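Local coordinates for protein similar to yteR (Bacilus subtilis) (Clostridium acetobutylicum, PDB 4WU0) that probably hydrolyses unsaturated rhamnogalacturonan fragments released from pectin, as a YteR-like glycoside hydrolase of family 105, at residues S194-G199 and A333-E338; G172-A177 and N231-A236. All blocks are in the same frame, centred on the assembly; numbering follows the deposited sequence.

How the contacts relate
From the N terminus, the chain first reaches 172-177, a loop after helix 152-166, and then 194-199, which leads into helix 199-215. Contact 2 closes first, when helix 223-240 brings 231-236 back against 172-177 after 53 intervening residues. Contact 1 closes a longer loop of 133 residues, as 333-338 on short helix 332-337 returns to 194-199. Their segments alternate, so the two closures cross rather than nest. They also touch: Tyr-335 OH probably hydrogen-bonds His-176 ND1 (2.6 Å), and Ser-194 N probably bonds Ala-177 O (2.9 Å). Contact 2 ties the loop before strand 177-179 to helix 223-240; contact 1 ties the loop after that strand to helix 332-337.

Contact 1: S194-G199 and A333-E338; sequences SPHFWG and AYYISE
Tyr-335 and Trp-198 are brought together by different first torsions: the indole of Trp-198 extends with CG opposite the backbone N (chi1 -178°), whereas the phenol of Tyr-335 leaves its helix with CG opposite the carbonyl carbon (chi1 -78°). The two side chains cross at about a right angle. Tyr-335 CE1 lies over one face of the indole, displaced toward its rim, 3.6 Å from Trp-198 CG. Beside it, Tyr-335 CD1 is 3.8 Å from Trp-198 CD1. The planes of the phenol and the five-membered ring meet at 33°, an oblique pairing. On the other branch of the phenol ring, Tyr-335 CE2 meets His-196 CB at 4.0 Å; the closest approach of the histidine is through this methylene, with the imidazole set obliquely and farther off.

The phenol hydroxyl reaches beyond these apolar contacts to a water, 2.8 Å from Tyr-335 OH. That water also meets Ser-194 OG at 2.7 Å and accepts from the backbone N of His-196 at 2.9 Å, bridging the phenol hydroxyl to the side chain of Ser-194 and the backbone of His-196. A direct hydrogen bond to His-176 ND1 further fixes the hydroxyl. Within the helical segment, Tyr-334 sets its CD2 over the centre of the Tyr-335 ring, and its own hydroxyl bonds Glu-338 OE2 at 2.6 Å, using the anti lone pair.

Gln-250 bonds the carbonyl O of Tyr-335 through NE2, and more weakly receives Trp-198 NE1 at OE1. Trp-198 is the N-cap residue of helix 199-215, so the contact, consistent with one loop end of an (alpha/alpha)6 barrel, sets the entrance of this long helix against short helix 332-337, which lies in the connection between strands 311-317 and 340-341.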
loop_
_atom_site.group_PDB
_atom_site.type_symbol
_atom_site.label_atom_id
_atom_site.label_comp_id
_atom_site.label_asym_id
_atom_site.label_seq_id
_atom_site.Cartn_x
_atom_site.Cartn_y
_atom_site.Cartn_z
ATOM N N SER A 194 -7.781 0.169 17.360
ATOM C CA SER A 194 -7.813 -1.286 17.294
ATOM C C SER A 194 -6.674 -1.849 18.159
ATOM O O SER A 194 -5.813 -1.103 18.605
ATOM C CB SER A 194 -7.708 -1.750 15.840
ATOM O OG SER A 194 -6.481 -1.344 15.255
ATOM N N PRO A 195 -6.669 -3.173 18.419
ATOM C CA PRO A 195 -5.751 -3.677 19.446
ATOM C C PRO A 195 -4.279 -3.844 19.056
ATOM O O PRO A 195 -3.424 -3.866 19.961
ATOM C CB PRO A 195 -6.340 -5.062 19.783
ATOM C CG PRO A 195 -7.765 -4.951 19.396
ATOM C CD PRO A 195 -7.760 -4.134 18.164
ATOM N N HIS A 196 -3.996 -4.002 17.768
ATOM C CA HIS A 196 -2.670 -4.422 17.334
ATOM C C HIS A 196 -2.057 -3.661 16.183
ATOM O O HIS A 196 -2.738 -3.042 15.357
ATOM C CB HIS A 196 -2.683 -5.917 16.969
ATOM C CG HIS A 196 -2.783 -6.806 18.160
ATOM N ND1 HIS A 196 -1.756 -6.935 19.066
ATOM C CD2 HIS A 196 -3.807 -7.562 18.638
ATOM C CE1 HIS A 196 -2.126 -7.751 20.036
ATOM N NE2 HIS A 196 -3.369 -8.140 19.799
ATOM N N PHE A 197 -0.734 -3.767 16.142
ATOM C CA PHE A 197 0.069 -3.267 15.034
ATOM C C PHE A 197 0.202 -4.379 14.002
ATOM O O PHE A 197 0.917 -5.360 14.203
ATOM C CB PHE A 197 1.450 -2.825 15.517
ATOM C CG PHE A 197 1.415 -1.907 16.703
ATOM C CD1 PHE A 197 0.793 -0.663 16.628
ATOM C CD2 PHE A 197 2.027 -2.282 17.884
ATOM C CE1 PHE A 197 0.784 0.162 17.738
ATOM C CE2 PHE A 197 2.016 -1.478 18.998
ATOM C CZ PHE A 197 1.391 -0.249 18.929
ATOM N N TRP A 198 -0.520 -4.217 12.906
ATOM C CA TRP A 198 -0.519 -5.177 11.807
ATOM C C TRP A 198 0.530 -4.777 10.790
ATOM O O TRP A 198 0.592 -3.621 10.373
ATOM C CB TRP A 198 -1.904 -5.208 11.160
ATOM C CG TRP A 198 -2.043 -6.192 10.048
ATOM C CD1 TRP A 198 -1.482 -7.425 9.963
ATOM C CD2 TRP A 198 -2.788 -6.006 8.836
ATOM N NE1 TRP A 198 -1.847 -8.026 8.776
ATOM C CE2 TRP A 198 -2.646 -7.169 8.073
ATOM C CE3 TRP A 198 -3.561 -4.959 8.329
ATOM C CZ2 TRP A 198 -3.251 -7.319 6.822
ATOM C CZ3 TRP A 198 -4.154 -5.113 7.103
ATOM C CH2 TRP A 198 -4.000 -6.288 6.364
ATOM N N GLY A 199 1.366 -5.734 10.408
ATOM C CA GLY A 199 2.458 -5.483 9.487
ATOM C C GLY A 199 2.049 -4.781 8.207
ATOM O O GLY A 199 2.623 -3.752 7.826
ATOM N N ALA A 333 -5.574 -13.446 18.105
ATOM C CA ALA A 333 -6.154 -14.648 17.508
ATOM C C ALA A 333 -6.790 -14.340 16.162
ATOM O O ALA A 333 -6.626 -15.102 15.207
ATOM C CB ALA A 333 -7.142 -15.308 18.465
ATOM N N TYR A 334 -7.482 -13.204 16.063
ATOM C CA TYR A 334 -8.069 -12.792 14.801
ATOM C C TYR A 334 -6.989 -12.636 13.711
ATOM O O TYR A 334 -7.160 -13.137 12.601
ATOM C CB TYR A 334 -8.919 -11.489 14.913
ATOM C CG TYR A 334 -9.131 -10.977 13.527
ATOM C CD1 TYR A 334 -9.978 -11.660 12.644
ATOM C CD2 TYR A 334 -8.378 -9.916 13.039
ATOM C CE1 TYR A 334 -10.077 -11.289 11.327
ATOM C CE2 TYR A 334 -8.478 -9.531 11.707
ATOM C CZ TYR A 334 -9.307 -10.224 10.864
ATOM O OH TYR A 334 -9.376 -9.841 9.549
ATOM N N TYR A 335 -5.897 -11.929 13.997
ATOM C CA TYR A 335 -4.903 -11.682 12.948
ATOM C C TYR A 335 -4.225 -12.975 12.509
ATOM O O TYR A 335 -3.847 -13.107 11.357
ATOM C CB TYR A 335 -3.868 -10.638 13.367
ATOM C CG TYR A 335 -4.388 -9.227 13.259
ATOM C CD1 TYR A 335 -4.491 -8.594 12.022
ATOM C CD2 TYR A 335 -4.811 -8.523 14.388
ATOM C CE1 TYR A 335 -4.973 -7.311 11.913
ATOM C CE2 TYR A 335 -5.293 -7.247 14.281
ATOM C CZ TYR A 335 -5.386 -6.638 13.048
ATOM O OH TYR A 335 -5.877 -5.345 12.922
ATOM N N ILE A 336 -4.070 -13.920 13.423
ATOM C CA ILE A 336 -3.457 -15.203 13.082
ATOM C C ILE A 336 -4.453 -16.103 12.338
ATOM O O ILE A 336 -4.054 -17.040 11.631
ATOM C CB ILE A 336 -2.935 -15.870 14.376
ATOM C CG1 ILE A 336 -1.919 -14.948 15.059
ATOM C CG2 ILE A 336 -2.334 -17.239 14.116
ATOM C CD1 ILE A 336 -0.873 -14.357 14.150
ATOM N N SER A 337 -5.749 -15.816 12.475
ATOM C CA SER A 337 -6.773 -16.680 11.879
ATOM C C SER A 337 -6.892 -16.540 10.362
ATOM O O SER A 337 -7.465 -17.425 9.698
ATOM C CB SER A 337 -8.155 -16.416 12.494
ATOM O OG SER A 337 -8.722 -15.223 11.954
ATOM N N GLU A 338 -6.396 -15.442 9.800
ATOM C CA GLU A 338 -6.622 -15.196 8.376
ATOM C C GLU A 338 -5.662 -16.042 7.528
ATOM O O GLU A 338 -4.594 -16.438 8.000
ATOM C CB GLU A 338 -6.499 -13.706 8.038
ATOM C CG GLU A 338 -7.601 -12.797 8.640
ATOM C CD GLU A 338 -8.939 -12.881 7.921
ATOM O OE1 GLU A 338 -9.206 -13.888 7.230
ATOM O OE2 GLU A 338 -9.759 -11.938 8.063
HETATM O O HOH W 1 -5.291 -3.785 15.130
#

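Contact 2: G172-A177 and N231-A236; sequences GLLYHA and NNCVTA
Cys-233 and Ala-236, three residues apart on helix 223-240, are the positions that meet the loop 172-177, at Leu-174 on the one hand and at Gly-172 and Leu-173 on the other. The helical segment starts with Asn-231, whose ND2 turns to other partners, the carbonyl oxygens of Ile-227 and Tyr-282. Asn-232 follows, and its O accepts the amide N of Ala-236 (3.0 Å), the i to i+4 bond of the helix.

Cys-233 directs its sulfur with SG opposite the carbonyl carbon (chi1 -74°), and SG rests 4.0 Å from Leu-174 CD1. This is an apolar touch of a single methyl branch. Both residues also lean on helix 199-215, Cys-233 on Val-206 and Leu-174 on Met-202 and Tyr-205, so loop, helix 199-215 and helix 223-240 meet around this pair. The six-hairpin clan, to which this family belongs, has an (alpha/alpha)6-barrel fold, and the contact is consistent with a connecting loop laid against one of its helices.

After Val-234 and Thr-235 the helix turns Ala-236 toward the loop. Its CA comes 5.1 Å from the CA of Gly-172, a close backbone approach. The methyl of Ala-236 presses on the peptide group itself, with CB 3.5 Å from Gly-172 C and nearly as close to Gly-172 O. Gly-172, at a positive phi (83°), lies in the left-handed region, and its lack of a side chain lets the Ala-236 methyl come this close. Leu-173 adds its CD2 methyl, 3.8 Å from Ala-236 CB and equally far from Ala-236 O. Leu-173 in turn packs on Phe-197.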
loop_
_atom_site.group_PDB
_atom_site.type_symbol
_atom_site.label_atom_id
_atom_site.label_comp_id
_atom_site.label_asym_id
_atom_site.label_seq_id
_atom_site.Cartn_x
_atom_site.Cartn_y
_atom_site.Cartn_z
ATOM N N GLY A 172 5.975 3.996 18.979
ATOM C CA GLY A 172 6.041 4.747 17.739
ATOM C C GLY A 172 5.338 4.094 16.566
ATOM O O GLY A 172 5.228 4.678 15.488
ATOM N N LEU A 173 4.820 2.888 16.774
ATOM C CA LEU A 173 4.051 2.213 15.743
ATOM C C LEU A 173 2.628 2.773 15.701
ATOM O O LEU A 173 2.177 3.410 16.659
ATOM C CB LEU A 173 4.045 0.707 16.001
ATOM C CG LEU A 173 5.410 0.010 15.988
ATOM C CD1 LEU A 173 5.284 -1.403 16.521
ATOM C CD2 LEU A 173 6.017 -0.038 14.581
ATOM N N LEU A 174 1.935 2.548 14.584
ATOM C CA LEU A 174 0.549 2.982 14.430
ATOM C C LEU A 174 -0.366 1.772 14.336
ATOM O O LEU A 174 -0.076 0.794 13.640
ATOM C CB LEU A 174 0.359 3.852 13.172
ATOM C CG LEU A 174 0.841 5.301 13.218
ATOM C CD1 LEU A 174 2.344 5.381 13.285
ATOM C CD2 LEU A 174 0.325 6.091 12.016
ATOM N N TYR A 175 -1.462 1.834 15.070
ATOM C CA TYR A 175 -2.457 0.781 15.048
ATOM C C TYR A 175 -3.155 0.732 13.698
ATOM O O TYR A 175 -3.225 1.720 12.978
ATOM C CB TYR A 175 -3.489 1.001 16.149
ATOM C CG TYR A 175 -2.924 0.932 17.533
ATOM C CD1 TYR A 175 -2.805 -0.276 18.192
ATOM C CD2 TYR A 175 -2.502 2.079 18.186
ATOM C CE1 TYR A 175 -2.275 -0.339 19.476
ATOM C CE2 TYR A 175 -1.966 2.014 19.454
ATOM C CZ TYR A 175 -1.858 0.805 20.084
ATOM O OH TYR A 175 -1.339 0.743 21.354
ATOM N N HIS A 176 -3.713 -0.429 13.383
ATOM C CA HIS A 176 -4.356 -0.685 12.101
ATOM C C HIS A 176 -5.508 0.311 11.821
ATOM O O HIS A 176 -5.600 0.874 10.734
ATOM C CB HIS A 176 -4.872 -2.118 12.128
ATOM C CG HIS A 176 -5.475 -2.608 10.847
ATOM N ND1 HIS A 176 -5.942 -3.898 10.714
ATOM C CD2 HIS A 176 -5.705 -2.002 9.660
ATOM C CE1 HIS A 176 -6.437 -4.062 9.504
ATOM N NE2 HIS A 176 -6.287 -2.937 8.837
ATOM N N ALA A 177 -6.354 0.550 12.818
ATOM C CA ALA A 177 -7.546 1.362 12.614
ATOM C C ALA A 177 -7.981 2.119 13.857
ATOM O O ALA A 177 -7.592 1.793 14.994
ATOM C CB ALA A 177 -8.699 0.483 12.134
ATOM N N ASN A 231 10.302 9.158 9.015
ATOM C CA ASN A 231 11.470 8.797 9.804
ATOM C C ASN A 231 11.058 8.140 11.106
ATOM O O ASN A 231 11.668 7.151 11.518
ATOM C CB ASN A 231 12.350 10.005 10.082
ATOM C CG ASN A 231 13.298 10.285 8.956
ATOM O OD1 ASN A 231 14.420 9.797 8.938
ATOM N ND2 ASN A 231 12.849 11.063 7.994
ATOM N N ASN A 232 10.071 8.712 11.775
ATOM C CA ASN A 232 9.609 8.145 13.042
ATOM C C ASN A 232 9.050 6.736 12.878
ATOM O O ASN A 232 9.266 5.872 13.744
ATOM C CB ASN A 232 8.558 9.061 13.688
ATOM C CG ASN A 232 9.138 10.359 14.181
ATOM O OD1 ASN A 232 10.343 10.487 14.378
ATOM N ND2 ASN A 232 8.275 11.333 14.397
ATOM N N CYS A 233 8.334 6.507 11.781
ATOM C CA CYS A 233 7.777 5.185 11.509
ATOM C C CYS A 233 8.901 4.184 11.266
ATOM O O CYS A 233 8.828 3.050 11.720
ATOM C CB CYS A 233 6.851 5.212 10.290
ATOM S SG CYS A 233 5.224 5.996 10.600
ATOM N N VAL A 234 9.930 4.606 10.537
ATOM C CA VAL A 234 11.047 3.734 10.228
ATOM C C VAL A 234 11.798 3.397 11.499
ATOM O O VAL A 234 12.150 2.231 11.718
ATOM C CB VAL A 234 11.974 4.382 9.165
ATOM C CG1 VAL A 234 13.352 3.682 9.110
ATOM C CG2 VAL A 234 11.284 4.368 7.816
ATOM N N THR A 235 12.068 4.396 12.344
ATOM C CA THR A 235 12.673 4.133 13.648
ATOM C C THR A 235 11.884 3.079 14.426
ATOM O O THR A 235 12.448 2.130 14.999
ATOM C CB THR A 235 12.793 5.428 14.464
ATOM O OG1 THR A 235 13.667 6.318 13.762
ATOM C CG2 THR A 235 13.316 5.174 15.863
ATOM N N ALA A 236 10.571 3.238 14.438
ATOM C CA ALA A 236 9.717 2.331 15.199
ATOM C C ALA A 236 9.728 0.928 14.591
ATOM O O ALA A 236 9.740 -0.073 15.308
ATOM C CB ALA A 236 8.302 2.873 15.259
#